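Serine-pyruvate aminotransferase (AgxT) (Sulfolobus solfataricus, PDB 3ZRP) probably transfers amino groups between serine or alanine and 2-oxo acids such as pyruvate and glyoxylate, using pyridoxal 5'-phosphate as cofactor. Local coordinates at residues S276-G281 and I351-I356; V323-G328 and F336-M341. All coordinates share one frame; numbering follows the deposited sequence.

Both contacts are buried and belong to the C-terminal part of the chain, their centres about 12 Å apart. Contact 1 joins helices 264-284 and 346-363 through van der Waals packing, with no hydrogen bond between its segments, away from the annotated sites. Contact 2 pairs strands 326-327 and 335-339 and lies nearer the centre of the chain; it adds backbone and arginine hydrogen bonds to its apolar side and reaches the neighbourhood of the cofactor. The two meet where the helices cover the sheet: Ile356 CD1 packs 3.6 Å from Ile338 CD1 and 3.7 Å from Phe325 CZ. Ile338 also touches Ile278, so one strand residue borders both helices of contact 1.

Contact 1 of 2, residues S276-G281 and I351-I356; sequences SAIRAG and IAISVI
Ile353 of helix 346-363 reaches across to helix 264-284 and sets its CD1 methyl against the backbone at Ile278 and Gly281. The terminal methyl does most of the touching: Ile353 CD1 lies 3.7 Å from Ile278 O and 4.2 Å from Gly281 C. Its CG1 stands anti to the carbonyl carbon, and a chi2 of -55° folds CD1 round toward the carbonyl of Ile278.

Ile278 meets this side chain at a slant and offers its shorter branch, with CG2 4.1 Å from Ile353 CD1. The longer CG1 branch, nearly extended (chi2 162°), turns away from the Ile353 methyl and leaves CG2 to make the contact. Gly281 contributes backbone only. With no side chain between them, Gly281 CA and Ile353 CA come within 6.3 Å, the nearest approach of the two backbones in these segments.

In the C-terminal region of this class-V aminotransferase the two helices pack beside a three-stranded antiparallel sheet, where Ile356 touches Phe336 of strand 335-339. Helix 372-381 closes in as well: its Val376 touches Ile353, while Val379 packs on Ala277 and Ala280.

No hydrogen bond or salt bridge crosses between the two segments, and the surface they bury together is a modest 161 Å². Cohesion here therefore rests on dispersion and on the exclusion of water, with one methyl resting on the backbone where Gly281 has no side chain, and against the CG2 of Ile278.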
loop_
_atom_site.group_PDB
_atom_site.type_symbol
_atom_site.label_atom_id
_atom_site.label_comp_id
_atom_site.label_asym_id
_atom_site.label_seq_id
_atom_site.Cartn_x
_atom_site.Cartn_y
_atom_site.Cartn_z
ATOM N N SER A 276 2.596 12.070 -30.610
ATOM C CA SER A 276 2.467 12.932 -31.786
ATOM C C SER A 276 1.696 12.213 -32.895
ATOM O O SER A 276 0.867 12.822 -33.579
ATOM C CB SER A 276 3.843 13.363 -32.311
ATOM O OG SER A 276 4.570 14.129 -31.380
ATOM N N ALA A 277 1.960 10.911 -33.061
ATOM C CA ALA A 277 1.264 10.097 -34.073
ATOM C C ALA A 277 -0.221 10.001 -33.792
ATOM O O ALA A 277 -1.023 10.181 -34.708
ATOM C CB ALA A 277 1.880 8.668 -34.223
ATOM N N ILE A 278 -0.594 9.731 -32.534
ATOM C CA ILE A 278 -2.009 9.639 -32.153
ATOM C C ILE A 278 -2.691 10.991 -32.354
ATOM O O ILE A 278 -3.811 11.058 -32.869
ATOM C CB ILE A 278 -2.208 9.135 -30.663
ATOM C CG1 ILE A 278 -1.903 7.631 -30.562
ATOM C CG2 ILE A 278 -3.636 9.415 -30.151
ATOM C CD1 ILE A 278 -1.630 7.122 -29.147
ATOM N N ARG A 279 -2.015 12.064 -31.939
ATOM C CA ARG A 279 -2.570 13.420 -32.084
ATOM C C ARG A 279 -2.809 13.776 -33.558
ATOM O O ARG A 279 -3.869 14.318 -33.897
ATOM C CB ARG A 279 -1.661 14.459 -31.417
ATOM C CG ARG A 279 -1.801 14.458 -29.886
ATOM C CD ARG A 279 -1.260 15.737 -29.265
ATOM N NE ARG A 279 0.173 15.840 -29.497
ATOM C CZ ARG A 279 1.103 15.380 -28.682
ATOM N NH1 ARG A 279 0.757 14.788 -27.517
ATOM N NH2 ARG A 279 2.380 15.535 -29.031
ATOM N N ALA A 280 -1.830 13.451 -34.403
ATOM C CA ALA A 280 -1.936 13.618 -35.860
ATOM C C ALA A 280 -3.175 12.925 -36.385
ATOM O O ALA A 280 -3.937 13.502 -37.182
ATOM C CB ALA A 280 -0.682 13.086 -36.556
ATOM N N GLY A 281 -3.402 11.697 -35.917
ATOM C CA GLY A 281 -4.583 10.945 -36.296
ATOM C C GLY A 281 -5.885 11.565 -35.834
ATOM O O GLY A 281 -6.884 11.519 -36.553
ATOM N N ILE A 351 -3.757 1.075 -33.989
ATOM C CA ILE A 351 -4.971 0.426 -33.498
ATOM C C ILE A 351 -5.908 1.419 -32.809
ATOM O O ILE A 351 -7.115 1.432 -33.068
ATOM C CB ILE A 351 -4.627 -0.767 -32.576
ATOM C CG1 ILE A 351 -3.974 -1.878 -33.409
ATOM C CG2 ILE A 351 -5.859 -1.331 -31.904
ATOM C CD1 ILE A 351 -4.801 -2.305 -34.624
ATOM N N ALA A 352 -5.355 2.266 -31.946
ATOM C CA ALA A 352 -6.196 3.237 -31.218
ATOM C C ALA A 352 -7.042 4.123 -32.163
ATOM O O ALA A 352 -8.261 4.259 -31.981
ATOM C CB ALA A 352 -5.323 4.100 -30.275
ATOM N N ILE A 353 -6.395 4.706 -33.156
ATOM C CA ILE A 353 -7.069 5.574 -34.139
ATOM C C ILE A 353 -8.052 4.770 -35.009
ATOM O O ILE A 353 -9.185 5.225 -35.267
ATOM C CB ILE A 353 -6.053 6.378 -34.968
ATOM C CG1 ILE A 353 -5.272 7.338 -34.063
ATOM C CG2 ILE A 353 -6.725 7.173 -36.108
ATOM C CD1 ILE A 353 -6.171 8.283 -33.220
ATOM N N SER A 354 -7.645 3.566 -35.418
ATOM C CA SER A 354 -8.537 2.670 -36.151
ATOM C C SER A 354 -9.811 2.433 -35.361
ATOM O O SER A 354 -10.920 2.580 -35.887
ATOM C CB SER A 354 -7.858 1.333 -36.445
ATOM O OG SER A 354 -8.754 0.464 -37.110
ATOM N N VAL A 355 -9.646 2.076 -34.089
ATOM C CA VAL A 355 -10.777 1.780 -33.201
ATOM C C VAL A 355 -11.613 3.030 -32.966
ATOM O O VAL A 355 -12.845 2.968 -32.939
ATOM C CB VAL A 355 -10.305 1.152 -31.861
ATOM C CG1 VAL A 355 -11.447 0.954 -30.902
ATOM C CG2 VAL A 355 -9.638 -0.188 -32.122
ATOM N N ILE A 356 -10.949 4.170 -32.800
ATOM C CA ILE A 356 -11.685 5.417 -32.610
ATOM C C ILE A 356 -12.550 5.723 -33.852
ATOM O O ILE A 356 -13.736 6.063 -33.725
ATOM C CB ILE A 356 -10.763 6.578 -32.196
ATOM C CG1 ILE A 356 -10.332 6.380 -30.730
ATOM C CG2 ILE A 356 -11.487 7.921 -32.337
ATOM C CD1 ILE A 356 -9.034 7.079 -30.367
#

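Contact 2 of 2, residues V323-G328 and F336-M341; sequences VEFAPG and FRIGHM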
loop_
_atom_site.group_PDB
_atom_site.type_symbol
_atom_site.label_atom_id
_atom_site.label_comp_id
_atom_site.label_asym_id
_atom_site.label_seq_id
_atom_site.Cartn_x
_atom_site.Cartn_y
_atom_site.Cartn_z
ATOM N N VAL A 323 -9.825 -2.092 -27.887
ATOM C CA VAL A 323 -9.081 -1.174 -26.986
ATOM C C VAL A 323 -9.966 -0.637 -25.849
ATOM O O VAL A 323 -11.131 -0.298 -26.072
ATOM C CB VAL A 323 -8.467 0.056 -27.756
ATOM C CG1 VAL A 323 -7.608 0.932 -26.838
ATOM C CG2 VAL A 323 -7.645 -0.384 -28.942
ATOM N N GLU A 324 -9.410 -0.553 -24.640
ATOM C CA GLU A 324 -10.065 0.148 -23.526
ATOM C C GLU A 324 -9.414 1.516 -23.269
ATOM O O GLU A 324 -8.212 1.596 -23.047
ATOM C CB GLU A 324 -10.037 -0.704 -22.252
ATOM C CG GLU A 324 -10.804 -0.099 -21.073
ATOM C CD GLU A 324 -10.984 -1.066 -19.919
ATOM O OE1 GLU A 324 -11.007 -2.294 -20.151
ATOM O OE2 GLU A 324 -11.109 -0.600 -18.768
ATOM N N PHE A 325 -10.214 2.581 -23.313
ATOM C CA PHE A 325 -9.757 3.950 -23.014
ATOM C C PHE A 325 -10.200 4.346 -21.592
ATOM O O PHE A 325 -10.614 3.483 -20.829
ATOM C CB PHE A 325 -10.328 4.906 -24.060
ATOM C CG PHE A 325 -9.852 4.635 -25.467
ATOM C CD1 PHE A 325 -8.502 4.793 -25.809
ATOM C CD2 PHE A 325 -10.748 4.248 -26.461
ATOM C CE1 PHE A 325 -8.059 4.557 -27.103
ATOM C CE2 PHE A 325 -10.308 4.018 -27.758
ATOM C CZ PHE A 325 -8.970 4.168 -28.082
ATOM N N ALA A 326 -10.106 5.627 -21.233
ATOM C CA ALA A 326 -10.598 6.115 -19.940
ATOM C C ALA A 326 -11.664 7.203 -20.099
ATOM O O ALA A 326 -11.655 7.939 -21.093
ATOM C CB ALA A 326 -9.427 6.601 -19.030
ATOM N N PRO A 327 -12.599 7.309 -19.129
ATOM C CA PRO A 327 -13.607 8.361 -19.226
ATOM C C PRO A 327 -13.035 9.748 -18.938
ATOM O O PRO A 327 -11.958 9.861 -18.367
ATOM C CB PRO A 327 -14.635 7.974 -18.153
ATOM C CG PRO A 327 -13.871 7.189 -17.164
ATOM C CD PRO A 327 -12.761 6.499 -17.906
ATOM N N GLY A 328 -13.752 10.778 -19.360
ATOM C CA GLY A 328 -13.390 12.162 -19.079
ATOM C C GLY A 328 -13.971 12.607 -17.753
ATOM O O GLY A 328 -15.092 12.243 -17.419
ATOM N N PHE A 336 -13.466 11.777 -23.804
ATOM C CA PHE A 336 -12.833 10.585 -23.244
ATOM C C PHE A 336 -11.327 10.775 -23.328
ATOM O O PHE A 336 -10.846 11.680 -23.997
ATOM C CB PHE A 336 -13.313 9.281 -23.941
ATOM C CG PHE A 336 -12.819 9.116 -25.357
ATOM C CD1 PHE A 336 -13.497 9.708 -26.421
ATOM C CD2 PHE A 336 -11.671 8.372 -25.630
ATOM C CE1 PHE A 336 -13.045 9.572 -27.739
ATOM C CE2 PHE A 336 -11.206 8.228 -26.950
ATOM C CZ PHE A 336 -11.901 8.832 -28.006
ATOM N N ARG A 337 -10.572 9.939 -22.635
ATOM C CA ARG A 337 -9.127 10.068 -22.632
ATOM C C ARG A 337 -8.430 8.851 -23.198
ATOM O O ARG A 337 -8.847 7.711 -22.971
ATOM C CB ARG A 337 -8.623 10.301 -21.214
ATOM C CG ARG A 337 -8.974 11.678 -20.664
ATOM C CD ARG A 337 -8.516 11.773 -19.204
ATOM N NE ARG A 337 -9.357 10.948 -18.338
ATOM C CZ ARG A 337 -9.060 10.605 -17.086
ATOM N NH1 ARG A 337 -7.923 11.000 -16.525
ATOM N NH2 ARG A 337 -9.915 9.880 -16.362
ATOM N N ILE A 338 -7.335 9.110 -23.905
ATOM C CA ILE A 338 -6.445 8.066 -24.359
ATOM C C ILE A 338 -5.204 8.085 -23.487
ATOM O O ILE A 338 -4.514 9.089 -23.407
ATOM C CB ILE A 338 -6.027 8.258 -25.853
ATOM C CG1 ILE A 338 -7.247 8.458 -26.759
ATOM C CG2 ILE A 338 -5.198 7.060 -26.337
ATOM C CD1 ILE A 338 -6.863 8.920 -28.186
ATOM N N GLY A 339 -4.916 6.965 -22.836
ATOM C CA GLY A 339 -3.679 6.800 -22.118
ATOM C C GLY A 339 -2.688 6.125 -23.020
ATOM O O GLY A 339 -2.980 5.044 -23.541
ATOM N N HIS A 340 -1.532 6.755 -23.232
ATOM C CA HIS A 340 -0.498 6.223 -24.105
ATOM C C HIS A 340 0.815 6.351 -23.375
ATOM O O HIS A 340 1.554 7.295 -23.557
ATOM C CB HIS A 340 -0.471 6.915 -25.498
ATOM C CG HIS A 340 -0.718 8.406 -25.458
ATOM N ND1 HIS A 340 0.261 9.317 -25.109
ATOM C CD2 HIS A 340 -1.821 9.134 -25.741
ATOM C CE1 HIS A 340 -0.243 10.541 -25.171
ATOM N NE2 HIS A 340 -1.503 10.459 -25.546
ATOM N N MET A 341 1.102 5.365 -22.524
ATOM C CA MET A 341 2.223 5.448 -21.612
ATOM C C MET A 341 2.707 4.071 -21.163
ATOM O O MET A 341 1.955 3.102 -21.160
ATOM C CB MET A 341 1.878 6.307 -20.383
ATOM C CG MET A 341 0.864 5.615 -19.434
ATOM S SD MET A 341 0.431 6.618 -17.992
ATOM C CE MET A 341 -1.077 7.403 -18.580
#
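Ala326 and Arg337 face each other as an antiparallel hydrogen-bonded pair. Ala326 N donates to Arg337 O at 3.0 Å, and Arg337 N returns a bond to Ala326 O at 2.7 Å; both are almost straight, with N-H...O angles of 174° and 176°.

A second polar grip comes from the Arg337 side chain, which bends at chi3 (-71°), turning the guanidinium to the neighbouring strand. There it meets Pro327 O side-on, NE at 2.8 Å and NH2 at 2.9 Å, so that one carbonyl oxygen lies close to the guanidinium plane and accepts two bonds. NH1 donates a hydrogen bond to Thr138 O. This fixes the rotation of the group about 7 Å from the bound pyridoxal 5'-phosphate, next to a residue of the cofactor site.

The paired strands form a beta hairpin, 326-327 with 335-339, and strand 301-305 pairs with the other side of 335-339 to complete a three-stranded antiparallel sheet.

Apolar contacts gather around Phe325. Its ring and that of Phe336 are inclined to each other, their centroids 5.4 Å apart, with Phe336 CE2 over one face of Phe325, toward the rim. Ile338 runs alongside Phe325 and brings CG2 to 3.9 Å from its CE1. Leu315 and Thr318 of helix 311-319 also pack against Phe325.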